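Local coordinates for protein Rubredoxin\:oxygen oxidoreductase (Desulfovibrio gigas, PDB 1E5D) that catalyses the four-electron reduction of dioxygen to two water molecules, using a diiron centre and flavin mononucleotide, at residues R188-Y193 with C236-Q241; S295-E300 with A323-Y328. All coordinates share one frame; numbering follows the deposited sequence.

Contact 1 (R188-Y193 with C236-Q241). With OXY (oxygen molecule), chain E.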
# COMPACT_ATOMS: atom_id res chain seq x y z
N ARG A 188 14.85 -13.43 -16.05
CA ARG A 188 14.33 -12.42 -15.12
C ARG A 188 12.84 -12.61 -14.93
O ARG A 188 12.31 -12.53 -13.82
CB ARG A 188 14.66 -11.03 -15.66
CG ARG A 188 14.07 -9.88 -14.86
CD ARG A 188 14.40 -9.96 -13.38
NE ARG A 188 13.48 -9.18 -12.56
CZ ARG A 188 13.79 -8.26 -11.67
NH1 ARG A 188 15.06 -7.95 -11.42
NH2 ARG A 188 12.83 -7.63 -11.00
N ALA A 189 12.13 -12.89 -16.02
CA ALA A 189 10.68 -13.07 -15.92
C ALA A 189 10.32 -14.35 -15.18
O ALA A 189 9.29 -14.46 -14.51
CB ALA A 189 10.07 -13.06 -17.31
N MET A 190 11.18 -15.37 -15.31
CA MET A 190 10.87 -16.60 -14.58
C MET A 190 10.94 -16.38 -13.08
O MET A 190 10.10 -16.82 -12.31
CB MET A 190 11.83 -17.70 -14.98
CG MET A 190 11.55 -18.26 -16.37
SD MET A 190 12.91 -19.35 -16.84
CE MET A 190 12.70 -20.60 -15.56
N ARG A 191 12.01 -15.68 -12.70
CA ARG A 191 12.23 -15.40 -11.28
C ARG A 191 11.13 -14.47 -10.79
O ARG A 191 10.56 -14.70 -9.72
CB ARG A 191 13.63 -14.82 -11.09
CG ARG A 191 13.88 -14.02 -9.83
CD ARG A 191 15.38 -13.76 -9.63
NE ARG A 191 15.92 -14.66 -8.61
CZ ARG A 191 16.87 -15.56 -8.83
NH1 ARG A 191 17.40 -15.68 -10.04
NH2 ARG A 191 17.29 -16.33 -7.84
N GLU A 192 10.80 -13.45 -11.59
CA GLU A 192 9.77 -12.51 -11.15
C GLU A 192 8.48 -13.27 -10.91
O GLU A 192 7.74 -13.03 -9.97
CB GLU A 192 9.56 -11.40 -12.17
CG GLU A 192 10.75 -10.46 -12.29
CD GLU A 192 10.43 -9.25 -13.16
OE1 GLU A 192 9.40 -9.30 -13.86
OE2 GLU A 192 11.22 -8.27 -13.11
N TYR A 193 8.23 -14.22 -11.81
CA TYR A 193 7.05 -15.05 -11.65
C TYR A 193 7.19 -15.92 -10.41
O TYR A 193 6.30 -15.94 -9.55
CB TYR A 193 6.82 -15.90 -12.91
CG TYR A 193 5.50 -16.63 -12.76
CD1 TYR A 193 4.31 -15.98 -13.04
CD2 TYR A 193 5.45 -17.96 -12.34
CE1 TYR A 193 3.10 -16.64 -12.90
CE2 TYR A 193 4.25 -18.62 -12.20
CZ TYR A 193 3.08 -17.96 -12.49
OH TYR A 193 1.87 -18.60 -12.35
N CYS A 236 14.51 -27.10 -21.33
CA CYS A 236 13.73 -27.68 -20.24
C CYS A 236 14.59 -27.92 -19.02
O CYS A 236 14.11 -27.89 -17.88
CB CYS A 236 13.06 -28.96 -20.75
SG CYS A 236 11.84 -28.58 -22.04
N THR A 237 15.88 -28.17 -19.25
CA THR A 237 16.75 -28.45 -18.10
C THR A 237 17.08 -27.15 -17.39
O THR A 237 17.13 -27.09 -16.17
CB THR A 237 18.03 -29.19 -18.52
OG1 THR A 237 17.68 -30.53 -18.95
CG2 THR A 237 18.98 -29.36 -17.35
N PHE A 238 17.26 -26.11 -18.20
CA PHE A 238 17.39 -24.75 -17.70
C PHE A 238 16.24 -24.43 -16.75
O PHE A 238 16.47 -24.05 -15.60
CB PHE A 238 17.44 -23.78 -18.86
CG PHE A 238 17.51 -22.31 -18.49
CD1 PHE A 238 18.66 -21.77 -17.94
CD2 PHE A 238 16.43 -21.48 -18.71
CE1 PHE A 238 18.72 -20.42 -17.61
CE2 PHE A 238 16.48 -20.14 -18.39
CZ PHE A 238 17.63 -19.60 -17.84
N ALA A 239 15.00 -24.57 -17.22
CA ALA A 239 13.83 -24.27 -16.42
C ALA A 239 13.87 -24.94 -15.05
O ALA A 239 13.67 -24.31 -14.01
CB ALA A 239 12.53 -24.68 -17.12
N VAL A 240 14.13 -26.25 -15.06
CA VAL A 240 14.11 -27.04 -13.83
C VAL A 240 15.30 -26.71 -12.94
O VAL A 240 15.17 -26.68 -11.72
CB VAL A 240 14.11 -28.54 -14.15
CG1 VAL A 240 14.41 -29.34 -12.89
CG2 VAL A 240 12.77 -28.93 -14.75
N GLN A 241 16.45 -26.48 -13.57
CA GLN A 241 17.62 -26.01 -12.84
C GLN A 241 17.24 -24.82 -11.97
O GLN A 241 17.36 -24.81 -10.75
CB GLN A 241 18.70 -25.58 -13.83
CG GLN A 241 19.94 -26.44 -13.95
CD GLN A 241 21.01 -25.74 -14.78
OE1 GLN A 241 21.04 -24.51 -14.89
NE2 GLN A 241 21.88 -26.54 -15.38
O1 OXY E . -1.22 -17.57 -11.94
O2 OXY E . -1.38 -16.83 -11.01
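The Phe-238 ring meets Met-190 at a slant: SD of Met-190 stands 4.0 Å from CE2 of Phe-238 and 5.1 Å from the ring centroid. The line from sulfur to centroid lies 61° off the ring normal, so this Met-aromatic contact is neither face-on nor edge-on. The Tyr-193 ring touches no residue of 236-241, though it packs on Tyr-243 farther along helix 233-248. The oxygen molecule lies at this ring's edge, near its plane, with a weak hydrogen bond from Tyr-193 OH to its O1 at 3.3 Å.

The thioether of Met-190 bridges the two helices. With CG beside the backbone N and SD extended from CB (chi2 171°), the chain reaches straight across before bending at the last torsion (chi3 63°), which sets the methyl CE 3.9 Å from Ala-239 CA. CE also lies 4.4 Å from Ala-239 CB. Sulfur and methyl thus have separate partners, and the small alanine lets the methyl approach the backbone of helix 233-248. Only 108 Å² is buried between the segments, and Met-190 and Ala-239 are the nearest pair of CA atoms at 8.4 Å. Phe-230, Lys-242 and Tyr-246 are among the residues that also pack on Met-190.

Elsewhere on helix 183-198, Arg-188 presents the edge of its guanidinium to the Glu-192 carboxylate, in a salt bridge modelled so short that its exact geometry is doubtful.

Within these segments Met-190 alone reaches across; Arg-191 extends the helix packing to Tyr-246. The arrangement is helix-helix packing beside the oxygen pocket of the metallo-beta-lactamase-like part of the protein, where Tyr-193 joins residues such as His-146, Asp-165 and His-226 in lining the pocket at the diiron site.

Contact 2 (S295-E300 with A323-Y328); sequences SQIMSE and AGTLQY
Tyr-328 and Ser-295 meet where two helices of the flavodoxin-like domain pack beside its five-stranded parallel sheet. The short axes approach to 9.9 Å and cross at -51°. The 192 Å² buried between them comes from five residues, all buried.

The denser part surrounds the tyrosine ring. CE2 of Tyr-328 lies 3.8 Å from Ser-295 CA, an oblique approach, whereas Met-298 CB comes to the ring edge in its plane, 3.9 Å from the same CE2. The ring reaches this place because CG of Tyr-328 is anti to the backbone N (chi1 -175°). Met-298 contributes only the root of its side chain here, since a bend at chi2 (63°) turns SD and CE away from 323-328. The Tyr-328 side chain lies about 7 Å from a bound flavin mononucleotide and packs on Pro-320 of the second subunit.

A sparser patch lies beside it, where CD1 of Ile-297 and CG2 of Thr-325 touch at 3.8 Å, their side chains crossing at about a right angle. Phe-258 of strand 254-259 touches both, tying this patch to the sheet. The polar groups look elsewhere: Thr-325 OG1 bonds to Tyr-321 O and Tyr-328 OH to Asn-196 OD1. The partly exposed Gln-296 and Glu-300 make no contact with 323-328, and Glu-300 forms a salt bridge to Lys-254.

Ser-295 O accepts from Asn-196 ND2 of helix 183-198 and from the backbone N and hydroxyl of Ser-299, which reach it from opposite faces of its plane; Ser-299 OG lies 3.2 Å from Ser-295 O.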
# COMPACT_ATOMS: atom_id res chain seq x y z
N SER A 295 5.64 -6.02 -5.59
CA SER A 295 6.09 -7.23 -6.29
C SER A 295 7.53 -7.03 -6.76
O SER A 295 8.31 -7.99 -6.75
CB SER A 295 5.15 -7.56 -7.44
OG SER A 295 5.09 -6.53 -8.40
N GLN A 296 7.88 -5.81 -7.15
CA GLN A 296 9.22 -5.47 -7.61
C GLN A 296 10.26 -5.67 -6.51
O GLN A 296 11.32 -6.24 -6.71
CB GLN A 296 9.33 -4.00 -8.04
CG GLN A 296 9.49 -3.75 -9.53
CD GLN A 296 8.36 -2.87 -10.03
OE1 GLN A 296 8.54 -1.68 -10.29
NE2 GLN A 296 7.18 -3.47 -10.15
N ILE A 297 9.91 -5.14 -5.34
CA ILE A 297 10.85 -5.28 -4.23
C ILE A 297 11.08 -6.76 -3.97
O ILE A 297 12.19 -7.22 -3.72
CB ILE A 297 10.32 -4.55 -2.98
CG1 ILE A 297 10.35 -3.03 -3.16
CG2 ILE A 297 11.08 -4.99 -1.74
CD1 ILE A 297 9.31 -2.28 -2.37
N MET A 298 9.99 -7.52 -4.06
CA MET A 298 10.09 -8.96 -3.81
C MET A 298 11.05 -9.61 -4.80
O MET A 298 11.87 -10.45 -4.45
CB MET A 298 8.72 -9.62 -3.89
CG MET A 298 8.74 -11.12 -3.66
SD MET A 298 9.30 -11.52 -1.98
CE MET A 298 9.95 -13.17 -2.25
N SER A 299 10.93 -9.21 -6.07
CA SER A 299 11.77 -9.86 -7.07
C SER A 299 13.24 -9.62 -6.75
O SER A 299 14.07 -10.50 -6.93
CB SER A 299 11.46 -9.36 -8.48
OG SER A 299 10.09 -9.61 -8.80
N GLU A 300 13.52 -8.40 -6.28
CA GLU A 300 14.90 -8.07 -5.96
C GLU A 300 15.32 -8.86 -4.73
O GLU A 300 16.47 -9.25 -4.57
CB GLU A 300 15.07 -6.57 -5.72
CG GLU A 300 14.82 -5.72 -6.95
CD GLU A 300 15.67 -6.10 -8.15
OE1 GLU A 300 16.73 -6.74 -7.95
OE2 GLU A 300 15.30 -5.75 -9.29
N ALA A 323 4.28 -0.99 5.54
CA ALA A 323 3.48 -2.07 6.11
C ALA A 323 2.92 -2.98 5.02
O ALA A 323 3.00 -4.21 5.14
CB ALA A 323 2.33 -1.51 6.94
N GLY A 324 2.35 -2.41 3.96
CA GLY A 324 1.78 -3.23 2.90
C GLY A 324 2.81 -4.12 2.23
O GLY A 324 2.56 -5.28 1.91
N THR A 325 4.01 -3.57 2.02
CA THR A 325 5.09 -4.33 1.40
C THR A 325 5.60 -5.44 2.29
O THR A 325 5.90 -6.55 1.84
CB THR A 325 6.25 -3.37 1.06
OG1 THR A 325 5.71 -2.39 0.15
CG2 THR A 325 7.39 -4.10 0.36
N LEU A 326 5.71 -5.15 3.58
CA LEU A 326 6.14 -6.21 4.50
C LEU A 326 5.08 -7.30 4.55
O LEU A 326 5.42 -8.49 4.55
CB LEU A 326 6.42 -5.65 5.89
CG LEU A 326 7.74 -4.88 5.98
CD1 LEU A 326 7.78 -4.05 7.25
CD2 LEU A 326 8.91 -5.85 5.92
N GLN A 327 3.81 -6.91 4.57
CA GLN A 327 2.74 -7.91 4.55
C GLN A 327 2.92 -8.83 3.33
O GLN A 327 2.90 -10.04 3.44
CB GLN A 327 1.34 -7.30 4.51
CG GLN A 327 0.22 -8.34 4.60
CD GLN A 327 0.35 -9.15 5.88
OE1 GLN A 327 0.19 -8.59 6.97
NE2 GLN A 327 0.66 -10.44 5.75
N TYR A 328 3.09 -8.20 2.17
CA TYR A 328 3.26 -8.96 0.94
C TYR A 328 4.42 -9.93 1.10
O TYR A 328 4.32 -11.11 0.80
CB TYR A 328 3.53 -8.03 -0.23
CG TYR A 328 3.60 -8.70 -1.58
CD1 TYR A 328 2.44 -9.16 -2.19
CD2 TYR A 328 4.80 -8.86 -2.26
CE1 TYR A 328 2.48 -9.78 -3.42
CE2 TYR A 328 4.85 -9.48 -3.50
CZ TYR A 328 3.69 -9.94 -4.08
OH TYR A 328 3.70 -10.55 -5.31

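How the contacts relate
Both contacts are buried helix pairs, with centres about 20 Å apart, but they hold different elements: contact 1 joins two helices of the beta-lactamase-like, diiron part, contact 2 two helices of the flavodoxin-like domain. Contact 1 is smaller and rests on one thioether, whereas contact 2 spreads over five residues and an aromatic ring. Helices 183-198 and 294-302 meet directly. There the chemistry turns polar: Arg-188 NH1 forms a salt bridge with Glu-300 OE2 at 3.1 Å, and Glu-192 packs on Ser-299. The partly exposed sides of the two contacts thus supply charged groups that link the domains, while their interiors remain largely apolar.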